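PDB 3UP9: lipoprotein, which probably binds L-methionine at the cell surface as the substrate-binding lipoprotein of a transport system, and holds selenomethionine in this crystal. Local coordinates for residues A33-D38 against I216-K221; A51-D56 against V205-S210; V65-N70 against D114-S119; F79-G84 against V201-W206. All coordinates share one frame; numbering follows the deposited sequence.

In the fold
The chain folds as a periplasmic-binding-protein type with two sheets and selenomethionine bound. Contacts 1, 2 and 4 gather at the larger mixed sheet. Strand 201-207 serves both contacts 2 and 4, whose centres lie about 12 Å apart and which share V205 and W206. Helix 213-223 follows that strand and supplies contact 1, about 14 Å from contact 4 between centres. Contact 3 is far from contact 1, about 27 Å between centres, but adjoins contact 4 through V65 and L68 and contact 2 through L68. It joins helix 65-75 to helix 115-127. Contacts 2, 3 and 4 are nested inside the loop that contact 1 closes. Contacts 3 and 4 both touch the selenomethionine, so sheet and helix pair meet at the pocket.

Contact 1 of 4, residues A33-D38 against I216-K221; sequences AGIKLD and IAKLEK
I35 has CG1 between its backbone N and carbonyl carbon (chi1 68°) and CD1 extended beyond it (chi2 -177°), which carries CD1 to L219; the two side chains meet at about a right angle. This is packing of a helix on the larger sheet of a periplasmic-binding-protein fold. Helix 216-221 crosses strand 35-38 at -82°, with the axes 9.6 Å apart. I35 CD1 reaches the base of the leucine, 4.0 Å from L219 CB. L219 has CG anti to its backbone N, and its branched end meets L37. Two residues further along the strand than I35, L37 brings its methyls there, with L37 CD2 4.0 Å from L219 CD2. L219 thus packs against two residues of the strand, and V11 and L204 also touch it. The three apolar side chains are buried. At the outer margin K218 runs out extended beyond CG toward the turn before the strand. G34 there has positive phi and closes a Schellman motif at the end of the preceding helix. The lysine gives a weak hydrogen bond from K218 NZ to A33 O at 3.3 Å, and its methylene K218 CD lies equally close to that oxygen.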
loop_
_atom_site.group_PDB
_atom_site.type_symbol
_atom_site.label_atom_id
_atom_site.label_comp_id
_atom_site.label_asym_id
_atom_site.label_seq_id
_atom_site.Cartn_x
_atom_site.Cartn_y
_atom_site.Cartn_z
ATOM N N ALA A 33 -23.254 14.304 -0.642
ATOM C CA ALA A 33 -23.578 12.969 -0.078
ATOM C C ALA A 33 -24.110 12.991 1.396
ATOM O O ALA A 33 -24.546 11.967 1.928
ATOM C CB ALA A 33 -22.385 12.030 -0.232
ATOM N N GLY A 34 -24.113 14.168 2.021
ATOM C CA GLY A 34 -24.522 14.341 3.416
ATOM C C GLY A 34 -23.546 13.798 4.466
ATOM O O GLY A 34 -23.949 13.508 5.596
ATOM N N ILE A 35 -22.267 13.652 4.101
ATOM C CA ILE A 35 -21.197 13.296 5.067
ATOM C C ILE A 35 -20.065 14.378 5.170
ATOM O O ILE A 35 -19.895 15.203 4.297
ATOM C CB ILE A 35 -20.571 11.888 4.809
ATOM C CG1 ILE A 35 -19.774 11.866 3.503
ATOM C CG2 ILE A 35 -21.641 10.764 4.862
ATOM C CD1 ILE A 35 -19.208 10.511 3.150
ATOM N N LYS A 36 -19.335 14.349 6.281
ATOM C CA LYS A 36 -18.125 15.129 6.483
ATOM C C LYS A 36 -16.976 14.155 6.782
ATOM O O LYS A 36 -17.151 13.170 7.503
ATOM C CB LYS A 36 -18.285 16.135 7.654
ATOM C CG LYS A 36 -19.212 17.314 7.399
ATOM C CD LYS A 36 -19.264 18.271 8.573
ATOM C CE LYS A 36 -20.206 19.471 8.313
ATOM N NZ LYS A 36 -20.251 20.441 9.457
ATOM N N LEU A 37 -15.806 14.402 6.201
ATOM C CA LEU A 37 -14.649 13.593 6.525
ATOM C C LEU A 37 -13.674 14.277 7.474
ATOM O O LEU A 37 -13.289 15.405 7.282
ATOM C CB LEU A 37 -13.924 13.124 5.267
ATOM C CG LEU A 37 -14.686 12.299 4.215
ATOM C CD1 LEU A 37 -13.705 11.987 3.092
ATOM C CD2 LEU A 37 -15.298 11.062 4.846
ATOM N N ASP A 38 -13.237 13.542 8.478
ATOM C CA ASP A 38 -12.129 13.960 9.369
ATOM C C ASP A 38 -10.928 13.066 9.017
ATOM O O ASP A 38 -10.842 11.972 9.504
ATOM C CB ASP A 38 -12.512 13.751 10.844
ATOM C CG ASP A 38 -13.401 14.858 11.402
ATOM O OD1 ASP A 38 -13.754 15.764 10.635
ATOM O OD2 ASP A 38 -13.717 14.834 12.636
ATOM N N ILE A 216 -20.587 5.217 6.030
ATOM C CA ILE A 216 -19.426 4.490 5.417
ATOM C C ILE A 216 -19.773 3.946 4.016
ATOM O O ILE A 216 -18.976 4.019 3.121
ATOM C CB ILE A 216 -18.951 3.353 6.341
ATOM C CG1 ILE A 216 -18.255 3.935 7.566
ATOM C CG2 ILE A 216 -18.017 2.434 5.627
ATOM C CD1 ILE A 216 -18.347 3.094 8.808
ATOM N N ALA A 217 -20.988 3.436 3.831
ATOM C CA ALA A 217 -21.473 3.002 2.485
ATOM C C ALA A 217 -21.543 4.201 1.530
ATOM O O ALA A 217 -21.286 4.042 0.334
ATOM C CB ALA A 217 -22.822 2.292 2.560
ATOM N N LYS A 218 -21.848 5.404 2.039
ATOM C CA LYS A 218 -21.767 6.611 1.168
ATOM C C LYS A 218 -20.301 6.931 0.736
ATOM O O LYS A 218 -20.067 7.171 -0.427
ATOM C CB LYS A 218 -22.489 7.832 1.774
ATOM C CG LYS A 218 -24.027 7.746 1.776
ATOM C CD LYS A 218 -24.704 8.804 2.677
ATOM C CE LYS A 218 -26.223 8.664 2.641
ATOM N NZ LYS A 218 -26.942 9.943 2.890
ATOM N N LEU A 219 -19.340 6.863 1.659
ATOM C CA LEU A 219 -17.933 7.073 1.356
ATOM C C LEU A 219 -17.433 6.005 0.380
ATOM O O LEU A 219 -16.748 6.311 -0.637
ATOM C CB LEU A 219 -17.091 7.096 2.668
ATOM C CG LEU A 219 -15.573 7.201 2.540
ATOM C CD1 LEU A 219 -15.239 8.432 1.724
ATOM C CD2 LEU A 219 -14.905 7.197 3.913
ATOM N N GLU A 220 -17.786 4.747 0.637
ATOM C CA GLU A 220 -17.476 3.688 -0.336
ATOM C C GLU A 220 -17.975 4.048 -1.772
ATOM O O GLU A 220 -17.218 3.941 -2.745
ATOM C CB GLU A 220 -18.043 2.338 0.145
ATOM C CG GLU A 220 -17.964 1.175 -0.868
ATOM C CD GLU A 220 -16.529 0.751 -1.196
ATOM O OE1 GLU A 220 -15.572 1.137 -0.465
ATOM O OE2 GLU A 220 -16.362 0.001 -2.168
ATOM N N LYS A 221 -19.235 4.467 -1.908
ATOM C CA LYS A 221 -19.785 4.833 -3.204
ATOM C C LYS A 221 -18.981 6.020 -3.820
ATOM O O LYS A 221 -18.573 5.942 -4.986
ATOM C CB LYS A 221 -21.288 5.075 -3.081
ATOM C CG LYS A 221 -21.940 5.670 -4.304
ATOM C CD LYS A 221 -23.341 5.142 -4.570
ATOM C CE LYS A 221 -23.787 5.553 -5.993
ATOM N NZ LYS A 221 -24.388 4.446 -6.807
#

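Contact 2 of 4, residues A51-D56 against V205-S210; sequences ALNDGD and VWKGDS. With PG4 (tetraethylene glycol), chain D.
N53 and K207 cross obliquely, and the lysine ammonium ends between two oxygens of the same asparagine. K207 NZ gives one hydrogen bond to N53 O at 3.1 Å, in the carbonyl plane and on a lone pair. It gives a second to N53 OD1 at 2.9 Å, here from above the amide plane, 43° out of it. The lysine chain bends at chi3 and chi4, and the chi4 of 101° turns NZ in toward the asparagine. N53 points its CB away from the strand, but with CG anti to the backbone N (chi1 -154°) the amide swings back to the lysine. A tetraethylene glycol, probably from the crystallisation liquor, adds a hydrogen bond from its O1 to N53 OD1 at 2.7 Å. Its bond from K207 NZ is weak. An alanine in place of K207 would probably leave N53 O and OD1 without the ammonium, OD1 keeping at most the glycol, and the amide less fixed.

Beside this polar pair, L52 lies on the strand itself. L52 CD2 rests 3.7 Å from V205 CG1 and equally close to W206 CA, while L52 CD1 lies 3.9 Å from K207 N. F79 of the neighbouring strand touches L52 and V205 and adds to the apolar side. G55 closes the helix in a Schellman motif, and K207 to S210 form a type I beta turn. The arrangement is that of a helix C-terminal end packed on a sheet strand: the lysine binds a carbonyl of the last helical turn, where the helix dipole would favour a positive charge.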
loop_
_atom_site.group_PDB
_atom_site.type_symbol
_atom_site.label_atom_id
_atom_site.label_comp_id
_atom_site.label_asym_id
_atom_site.label_seq_id
_atom_site.Cartn_x
_atom_site.Cartn_y
_atom_site.Cartn_z
ATOM N N ALA A 51 -5.883 1.585 15.534
ATOM C CA ALA A 51 -6.841 2.677 15.797
ATOM C C ALA A 51 -8.254 2.282 15.374
ATOM O O ALA A 51 -9.167 2.590 16.109
ATOM C CB ALA A 51 -6.424 3.990 15.090
ATOM N N LEU A 52 -8.434 1.651 14.196
ATOM C CA LEU A 52 -9.779 1.105 13.800
ATOM C C LEU A 52 -10.261 0.092 14.822
ATOM O O LEU A 52 -11.380 0.169 15.280
ATOM C CB LEU A 52 -9.787 0.466 12.403
ATOM C CG LEU A 52 -11.106 -0.089 11.910
ATOM C CD1 LEU A 52 -12.140 1.038 11.996
ATOM C CD2 LEU A 52 -10.966 -0.691 10.498
ATOM N N ASN A 53 -9.389 -0.823 15.240
ATOM C CA ASN A 53 -9.781 -1.819 16.228
ATOM C C ASN A 53 -10.203 -1.249 17.572
ATOM O O ASN A 53 -11.176 -1.735 18.157
ATOM C CB ASN A 53 -8.725 -2.910 16.485
ATOM C CG ASN A 53 -9.371 -4.203 16.994
ATOM O OD1 ASN A 53 -10.493 -4.490 16.586
ATOM N ND2 ASN A 53 -8.673 -4.988 17.838
ATOM N N ASP A 54 -9.456 -0.256 18.064
ATOM C CA ASP A 54 -9.594 0.227 19.434
ATOM C C ASP A 54 -10.692 1.273 19.535
ATOM O O ASP A 54 -10.916 1.828 20.593
ATOM C CB ASP A 54 -8.281 0.902 19.901
ATOM C CG ASP A 54 -7.097 -0.058 19.992
ATOM O OD1 ASP A 54 -7.280 -1.314 19.892
ATOM O OD2 ASP A 54 -5.954 0.482 20.120
ATOM N N GLY A 55 -11.308 1.656 18.430
ATOM C CA GLY A 55 -12.350 2.670 18.497
ATOM C C GLY A 55 -11.945 4.121 18.209
ATOM O O GLY A 55 -12.672 4.996 18.538
ATOM N N ASP A 56 -10.827 4.387 17.555
ATOM C CA ASP A 56 -10.382 5.763 17.344
ATOM C C ASP A 56 -10.781 6.331 15.954
ATOM O O ASP A 56 -10.815 7.543 15.773
ATOM C CB ASP A 56 -8.871 5.849 17.552
ATOM C CG ASP A 56 -8.458 5.632 18.992
ATOM O OD1 ASP A 56 -8.802 6.482 19.840
ATOM O OD2 ASP A 56 -7.748 4.619 19.265
ATOM N N VAL A 205 -11.653 0.088 4.818
ATOM C CA VAL A 205 -11.879 -0.967 5.833
ATOM C C VAL A 205 -12.531 -0.293 7.003
ATOM O O VAL A 205 -12.169 0.819 7.353
ATOM C CB VAL A 205 -10.573 -1.741 6.237
ATOM C CG1 VAL A 205 -10.815 -2.731 7.377
ATOM C CG2 VAL A 205 -9.925 -2.389 5.027
ATOM N N TRP A 206 -13.524 -0.963 7.573
ATOM C CA TRP A 206 -14.193 -0.524 8.784
ATOM C C TRP A 206 -14.490 -1.727 9.694
ATOM O O TRP A 206 -14.290 -2.896 9.328
ATOM C CB TRP A 206 -15.449 0.279 8.408
ATOM C CG TRP A 206 -16.515 -0.525 7.701
ATOM C CD1 TRP A 206 -17.583 -1.198 8.291
ATOM C CD2 TRP A 206 -16.612 -0.842 6.267
ATOM N NE1 TRP A 206 -18.298 -1.877 7.365
ATOM C CE2 TRP A 206 -17.782 -1.705 6.123
ATOM C CE3 TRP A 206 -15.848 -0.534 5.115
ATOM C CZ2 TRP A 206 -18.198 -2.192 4.878
ATOM C CZ3 TRP A 206 -16.271 -1.037 3.877
ATOM C CH2 TRP A 206 -17.419 -1.856 3.768
ATOM N N LYS A 207 -14.962 -1.462 10.902
ATOM C CA LYS A 207 -15.159 -2.524 11.889
ATOM C C LYS A 207 -16.590 -3.033 11.725
ATOM O O LYS A 207 -17.508 -2.227 11.550
ATOM C CB LYS A 207 -14.912 -1.985 13.297
ATOM C CG LYS A 207 -14.602 -3.025 14.348
ATOM C CD LYS A 207 -13.987 -2.341 15.550
ATOM C CE LYS A 207 -14.337 -3.030 16.857
ATOM N NZ LYS A 207 -13.207 -3.867 17.313
ATOM N N GLY A 208 -16.768 -4.364 11.783
ATOM C CA GLY A 208 -18.060 -5.003 11.555
ATOM C C GLY A 208 -19.245 -4.444 12.334
ATOM O O GLY A 208 -20.380 -4.365 11.815
ATOM N N ASP A 209 -18.990 -4.029 13.571
ATOM C CA ASP A 209 -20.053 -3.464 14.379
ATOM C C ASP A 209 -20.200 -1.915 14.297
ATOM O O ASP A 209 -20.775 -1.363 15.165
ATOM C CB ASP A 209 -19.857 -3.904 15.843
ATOM C CG ASP A 209 -18.532 -3.389 16.450
ATOM O OD1 ASP A 209 -17.761 -2.692 15.782
ATOM O OD2 ASP A 209 -18.239 -3.712 17.596
ATOM N N SER A 210 -19.693 -1.219 13.282
ATOM C CA SER A 210 -19.863 0.247 13.234
ATOM C C SER A 210 -21.342 0.648 13.350
ATOM O O SER A 210 -22.201 0.044 12.748
ATOM C CB SER A 210 -19.287 0.840 11.949
ATOM O OG SER A 210 -19.384 2.260 11.962
HETATM O O1 PG4 D . -11.890 -6.774 16.296
HETATM C C1 PG4 D . -12.120 -7.668 17.415
HETATM C C2 PG4 D . -10.910 -7.921 18.318
HETATM O O2 PG4 D . -9.681 -8.323 17.675
HETATM C C3 PG4 D . -8.626 -8.703 18.562
HETATM C C4 PG4 D . -7.341 -7.908 18.302
HETATM O O3 PG4 D . -6.845 -7.239 19.483
#

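Contact 3 of 4, residues V65-N70 against D114-S119; sequences VPYLEN and DTANQS. With MSE (selenomethionine), chain B.
Y67 meets D114 and N117 with its ring and A116 with its stem. CG is anti to the backbone N (chi1 176°), beside the carbonyl carbon. D114 OD1 comes to the ring edge, in its plane, 3.6 Å from Y67 CD2. The carboxylate plane stands 82° to the ring. N117 lies slanted beside the ring, its amide 25° from the ring plane, with N117 ND2 3.5 Å from Y67 CD2. Over one ring face sits the CE methyl of the selenomethionine, 3.7 Å above the plane and over its centre. Its selenium lies close to the stem of the side chain, 3.4 Å from Y67 CB.

The aspartate is set by its own helix. D114 CG lies between the backbone N and the carbonyl carbon, which suits its N-cap role. D114 OD1 accepts from N117 N at 2.9 Å, met from above the carboxylate plane. D114 OD2 uses its syn lone pair for N117 ND2, 2.9 Å away and almost in the amide plane. The bonds to D114 help fix the N117 amide, its CG anti to the carbonyl carbon and beside the backbone N; N174 takes N117 OD1. The backbones come closest at Y67 and A116, CA to CA 5.1 Å; A116 CB lies 3.6 Å from Y67 CA. Farther along, N70 and T115 cross at about a right angle, and both have their polar partner in Q74. The pair is a helix-to-helix contact across the ligand pocket, where Y67 and N117 line the side-chain end of the bound amino acid, as befits a methionine-binding protein.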
loop_
_atom_site.group_PDB
_atom_site.type_symbol
_atom_site.label_atom_id
_atom_site.label_comp_id
_atom_site.label_asym_id
_atom_site.label_seq_id
_atom_site.Cartn_x
_atom_site.Cartn_y
_atom_site.Cartn_z
ATOM N N VAL A 65 -5.877 -5.795 -0.014
ATOM C CA VAL A 65 -6.706 -6.936 0.328
ATOM C C VAL A 65 -5.880 -8.055 0.934
ATOM O O VAL A 65 -6.285 -8.601 1.943
ATOM C CB VAL A 65 -7.643 -7.355 -0.854
ATOM C CG1 VAL A 65 -8.086 -8.841 -0.754
ATOM C CG2 VAL A 65 -8.851 -6.424 -0.913
ATOM N N PRO A 66 -4.725 -8.406 0.350
ATOM C CA PRO A 66 -3.889 -9.413 0.987
ATOM C C PRO A 66 -3.314 -9.061 2.381
ATOM O O PRO A 66 -3.239 -9.928 3.261
ATOM C CB PRO A 66 -2.765 -9.629 -0.030
ATOM C CG PRO A 66 -3.319 -9.183 -1.355
ATOM C CD PRO A 66 -4.188 -8.016 -0.973
ATOM N N TYR A 67 -2.903 -7.822 2.586
ATOM C CA TYR A 67 -2.451 -7.382 3.882
ATOM C C TYR A 67 -3.590 -7.476 4.902
ATOM O O TYR A 67 -3.369 -7.943 6.037
ATOM C CB TYR A 67 -1.923 -5.943 3.776
ATOM C CG TYR A 67 -1.504 -5.353 5.101
ATOM C CD1 TYR A 67 -2.450 -4.791 5.967
ATOM C CD2 TYR A 67 -0.176 -5.343 5.489
ATOM C CE1 TYR A 67 -2.067 -4.241 7.183
ATOM C CE2 TYR A 67 0.197 -4.786 6.703
ATOM C CZ TYR A 67 -0.751 -4.251 7.558
ATOM O OH TYR A 67 -0.390 -3.741 8.815
ATOM N N LEU A 68 -4.794 -7.030 4.512
ATOM C CA LEU A 68 -5.982 -7.122 5.382
ATOM C C LEU A 68 -6.268 -8.567 5.786
ATOM O O LEU A 68 -6.498 -8.841 6.951
ATOM C CB LEU A 68 -7.218 -6.466 4.731
ATOM C CG LEU A 68 -8.588 -6.629 5.450
ATOM C CD1 LEU A 68 -8.561 -5.950 6.821
ATOM C CD2 LEU A 68 -9.704 -6.042 4.569
ATOM N N GLU A 69 -6.215 -9.486 4.821
ATOM C CA GLU A 69 -6.487 -10.896 5.079
ATOM C C GLU A 69 -5.464 -11.465 6.058
ATOM O O GLU A 69 -5.818 -12.178 6.956
ATOM C CB GLU A 69 -6.517 -11.699 3.767
ATOM C CG GLU A 69 -7.758 -11.384 2.963
ATOM C CD GLU A 69 -7.742 -11.815 1.524
ATOM O OE1 GLU A 69 -6.687 -12.082 0.950
ATOM O OE2 GLU A 69 -8.834 -11.886 0.957
ATOM N N ASN A 70 -4.202 -11.143 5.877
ATOM C CA ASN A 70 -3.168 -11.513 6.838
ATOM C C ASN A 70 -3.377 -10.918 8.262
ATOM O O ASN A 70 -3.155 -11.653 9.252
ATOM C CB ASN A 70 -1.776 -11.163 6.327
ATOM C CG ASN A 70 -0.704 -11.542 7.317
ATOM O OD1 ASN A 70 -0.291 -12.687 7.367
ATOM N ND2 ASN A 70 -0.248 -10.570 8.127
ATOM N N ASP A 114 6.887 -6.556 7.505
ATOM C CA ASP A 114 5.565 -7.195 7.696
ATOM C C ASP A 114 5.383 -8.385 6.722
ATOM O O ASP A 114 5.882 -8.331 5.589
ATOM C CB ASP A 114 4.446 -6.149 7.616
ATOM C CG ASP A 114 4.039 -5.772 6.179
ATOM O OD1 ASP A 114 3.261 -6.538 5.513
ATOM O OD2 ASP A 114 4.431 -4.662 5.741
ATOM N N THR A 115 4.695 -9.441 7.180
ATOM C CA THR A 115 4.484 -10.673 6.421
ATOM C C THR A 115 3.954 -10.481 4.988
ATOM O O THR A 115 4.608 -10.892 4.041
ATOM C CB THR A 115 3.526 -11.598 7.191
ATOM O OG1 THR A 115 4.053 -11.781 8.522
ATOM C CG2 THR A 115 3.286 -12.929 6.473
ATOM N N ALA A 116 2.784 -9.849 4.848
ATOM C CA ALA A 116 2.102 -9.696 3.558
ATOM C C ALA A 116 2.929 -8.972 2.496
ATOM O O ALA A 116 2.933 -9.379 1.310
ATOM C CB ALA A 116 0.807 -8.964 3.759
ATOM N N ASN A 117 3.577 -7.874 2.904
ATOM C CA ASN A 117 4.362 -7.029 2.000
ATOM C C ASN A 117 5.769 -7.562 1.700
ATOM O O ASN A 117 6.262 -7.372 0.573
ATOM C CB ASN A 117 4.417 -5.562 2.489
ATOM C CG ASN A 117 3.083 -4.874 2.368
ATOM O OD1 ASN A 117 2.490 -4.804 1.281
ATOM N ND2 ASN A 117 2.571 -4.425 3.487
ATOM N N GLN A 118 6.394 -8.239 2.675
ATOM C CA GLN A 118 7.645 -8.956 2.438
ATOM C C GLN A 118 7.394 -10.099 1.453
ATOM O O GLN A 118 8.147 -10.339 0.482
ATOM C CB GLN A 118 8.237 -9.502 3.750
ATOM C CG GLN A 118 9.548 -10.194 3.524
ATOM C CD GLN A 118 10.289 -10.552 4.765
ATOM O OE1 GLN A 118 10.664 -11.733 4.956
ATOM N NE2 GLN A 118 10.573 -9.533 5.612
ATOM N N SER A 119 6.308 -10.793 1.681
ATOM C CA SER A 119 5.923 -11.850 0.765
ATOM C C SER A 119 5.721 -11.309 -0.675
ATOM O O SER A 119 6.263 -11.864 -1.647
ATOM C CB SER A 119 4.694 -12.583 1.280
ATOM O OG SER A 119 4.378 -13.529 0.304
HETATM N N MSE B 300 -0.478 1.471 -0.166
HETATM C CA MSE B 300 0.196 0.158 -0.069
HETATM C C MSE B 300 0.157 -0.632 -1.355
HETATM O O MSE B 300 -0.844 -0.538 -2.115
HETATM O OXT MSE B 300 1.137 -1.355 -1.593
HETATM C CB MSE B 300 -0.444 -0.671 1.016
HETATM C CG MSE B 300 0.279 -2.025 1.299
HETATM SE SE MSE B 300 -0.638 -2.993 2.676
HETATM C CE MSE B 300 -0.674 -1.701 4.203
#

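Contact 4 of 4, residues F79-G84 against V201-W206; sequences FEAGEG and VNVLVW. With MSE (selenomethionine), chain B.
E80 N gives the shortest direct bond between the strands, to W206 O at 2.8 Å, nearly along the C=O axis. W206 N returns a bond to E80 O at 3.0 Å, so the two residues form an antiparallel hydrogen-bonded pair. G82 N then binds L204 O, also at 3.0 Å. A81 and V205 lie between as a non-hydrogen-bonded pair, and their CA-H groups point at oxygens across the gap.

W206 folds its indole back over the partner strand. CG sits between the backbone N and the carbonyl carbon (chi1 65°). E80 O lies 3.5 Å above one face, offset toward the rim. E80 CB lies over the five-membered ring in a CH-pi contact, 3.9 Å from its centroid, and W206 CZ3 reaches G82 N at 3.6 Å. I216 also touches the tryptophan. An alanine in place of W206 would probably leave E80 CB and the G82 backbone without their aromatic cover and open a gap beside I216.

A81 and V205 lie on the other face, with F79 and V203 packed against them. F79 and V205 cross at about a right angle, with F79 CB 3.4 Å from V205 CG1. L68 packs on A81 and V205. Past the paired region a water bridges E83 O and L204 N. At the far end the N202 side chain turns from the strand to the ligand: N202 ND2 gives a bond of 2.9 Å to the selenomethionine O, and H18 holds N202 OD1. The arrangement is an antiparallel strand pair at the wall of the amino-acid pocket, in a periplasmic-binding-protein fold.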
loop_
_atom_site.group_PDB
_atom_site.type_symbol
_atom_site.label_atom_id
_atom_site.label_comp_id
_atom_site.label_asym_id
_atom_site.label_seq_id
_atom_site.Cartn_x
_atom_site.Cartn_y
_atom_site.Cartn_z
ATOM N N PHE A 79 -12.880 -6.959 10.834
ATOM C CA PHE A 79 -13.075 -5.909 9.853
ATOM C C PHE A 79 -13.874 -6.335 8.596
ATOM O O PHE A 79 -14.009 -7.504 8.250
ATOM C CB PHE A 79 -11.722 -5.356 9.406
ATOM C CG PHE A 79 -10.898 -4.720 10.502
ATOM C CD1 PHE A 79 -11.460 -4.252 11.683
ATOM C CD2 PHE A 79 -9.569 -4.590 10.332
ATOM C CE1 PHE A 79 -10.674 -3.672 12.662
ATOM C CE2 PHE A 79 -8.772 -3.987 11.297
ATOM C CZ PHE A 79 -9.327 -3.531 12.467
ATOM N N GLU A 80 -14.401 -5.322 7.923
ATOM C CA GLU A 80 -15.145 -5.463 6.699
ATOM C C GLU A 80 -14.493 -4.522 5.683
ATOM O O GLU A 80 -14.074 -3.428 6.037
ATOM C CB GLU A 80 -16.598 -5.056 6.907
ATOM C CG GLU A 80 -17.295 -5.611 8.113
ATOM C CD GLU A 80 -17.280 -7.124 8.248
ATOM O OE1 GLU A 80 -17.393 -7.849 7.238
ATOM O OE2 GLU A 80 -17.154 -7.581 9.414
ATOM N N ALA A 81 -14.377 -4.961 4.438
ATOM C CA ALA A 81 -13.730 -4.196 3.377
ATOM C C ALA A 81 -14.639 -3.994 2.153
ATOM O O ALA A 81 -15.543 -4.801 1.810
ATOM C CB ALA A 81 -12.433 -4.826 2.952
ATOM N N GLY A 82 -14.337 -2.889 1.498
ATOM C CA GLY A 82 -14.947 -2.488 0.272
ATOM C C GLY A 82 -14.225 -2.994 -0.932
ATOM O O GLY A 82 -13.256 -3.744 -0.808
ATOM N N GLU A 83 -14.743 -2.590 -2.090
ATOM C CA GLU A 83 -14.169 -2.889 -3.395
ATOM C C GLU A 83 -12.823 -2.194 -3.619
ATOM O O GLU A 83 -12.602 -1.111 -3.150
ATOM C CB GLU A 83 -15.093 -2.363 -4.475
ATOM C CG GLU A 83 -16.384 -3.104 -4.674
ATOM C CD GLU A 83 -17.220 -2.505 -5.807
ATOM O OE1 GLU A 83 -16.727 -2.552 -6.969
ATOM O OE2 GLU A 83 -18.349 -2.008 -5.513
ATOM N N GLY A 84 -11.974 -2.787 -4.430
ATOM C CA GLY A 84 -10.718 -2.196 -4.850
ATOM C C GLY A 84 -10.917 -0.799 -5.388
ATOM O O GLY A 84 -11.769 -0.534 -6.247
ATOM N N VAL A 201 -5.069 -4.718 -4.467
ATOM C CA VAL A 201 -5.884 -3.510 -4.556
ATOM C C VAL A 201 -6.164 -2.944 -3.146
ATOM O O VAL A 201 -6.386 -3.668 -2.162
ATOM C CB VAL A 201 -7.203 -3.765 -5.316
ATOM C CG1 VAL A 201 -6.914 -4.157 -6.767
ATOM C CG2 VAL A 201 -8.056 -4.823 -4.612
ATOM N N ASN A 202 -6.191 -1.620 -3.084
ATOM C CA ASN A 202 -6.400 -0.865 -1.863
ATOM C C ASN A 202 -7.875 -0.610 -1.549
ATOM O O ASN A 202 -8.615 -0.139 -2.380
ATOM C CB ASN A 202 -5.693 0.496 -1.970
ATOM C CG ASN A 202 -4.202 0.392 -1.841
ATOM O OD1 ASN A 202 -3.636 0.705 -0.775
ATOM N ND2 ASN A 202 -3.540 -0.003 -2.942
ATOM N N VAL A 203 -8.277 -0.881 -0.315
ATOM C CA VAL A 203 -9.680 -0.894 0.065
ATOM C C VAL A 203 -9.968 -0.057 1.299
ATOM O O VAL A 203 -9.084 0.182 2.123
ATOM C CB VAL A 203 -10.177 -2.381 0.252
ATOM C CG1 VAL A 203 -10.278 -3.067 -1.112
ATOM C CG2 VAL A 203 -9.262 -3.148 1.188
ATOM N N LEU A 204 -11.223 0.406 1.384
ATOM C CA LEU A 204 -11.778 1.077 2.583
ATOM C C LEU A 204 -12.078 -0.049 3.563
ATOM O O LEU A 204 -12.637 -1.072 3.154
ATOM C CB LEU A 204 -13.086 1.865 2.263
ATOM C CG LEU A 204 -13.662 2.668 3.430
ATOM C CD1 LEU A 204 -12.880 3.929 3.725
ATOM C CD2 LEU A 204 -15.093 3.054 3.104
ATOM N N VAL A 205 -11.653 0.088 4.818
ATOM C CA VAL A 205 -11.879 -0.967 5.833
ATOM C C VAL A 205 -12.531 -0.293 7.003
ATOM O O VAL A 205 -12.169 0.819 7.353
ATOM C CB VAL A 205 -10.573 -1.741 6.237
ATOM C CG1 VAL A 205 -10.815 -2.731 7.377
ATOM C CG2 VAL A 205 -9.925 -2.389 5.027
ATOM N N TRP A 206 -13.524 -0.963 7.573
ATOM C CA TRP A 206 -14.193 -0.524 8.784
ATOM C C TRP A 206 -14.490 -1.727 9.694
ATOM O O TRP A 206 -14.290 -2.896 9.328
ATOM C CB TRP A 206 -15.449 0.279 8.408
ATOM C CG TRP A 206 -16.515 -0.525 7.701
ATOM C CD1 TRP A 206 -17.583 -1.198 8.291
ATOM C CD2 TRP A 206 -16.612 -0.842 6.267
ATOM N NE1 TRP A 206 -18.298 -1.877 7.365
ATOM C CE2 TRP A 206 -17.782 -1.705 6.123
ATOM C CE3 TRP A 206 -15.848 -0.534 5.115
ATOM C CZ2 TRP A 206 -18.198 -2.192 4.878
ATOM C CZ3 TRP A 206 -16.271 -1.037 3.877
ATOM C CH2 TRP A 206 -17.419 -1.856 3.768
HETATM N N MSE B 300 -0.478 1.471 -0.166
HETATM C CA MSE B 300 0.196 0.158 -0.069
HETATM C C MSE B 300 0.157 -0.632 -1.355
HETATM O O MSE B 300 -0.844 -0.538 -2.115
HETATM O OXT MSE B 300 1.137 -1.355 -1.593
HETATM C CB MSE B 300 -0.444 -0.671 1.016
HETATM C CG MSE B 300 0.279 -2.025 1.299
HETATM SE SE MSE B 300 -0.638 -2.993 2.676
HETATM C CE MSE B 300 -0.674 -1.701 4.203
HETATM O O HOH W 1 -13.098 0.125 -0.723
#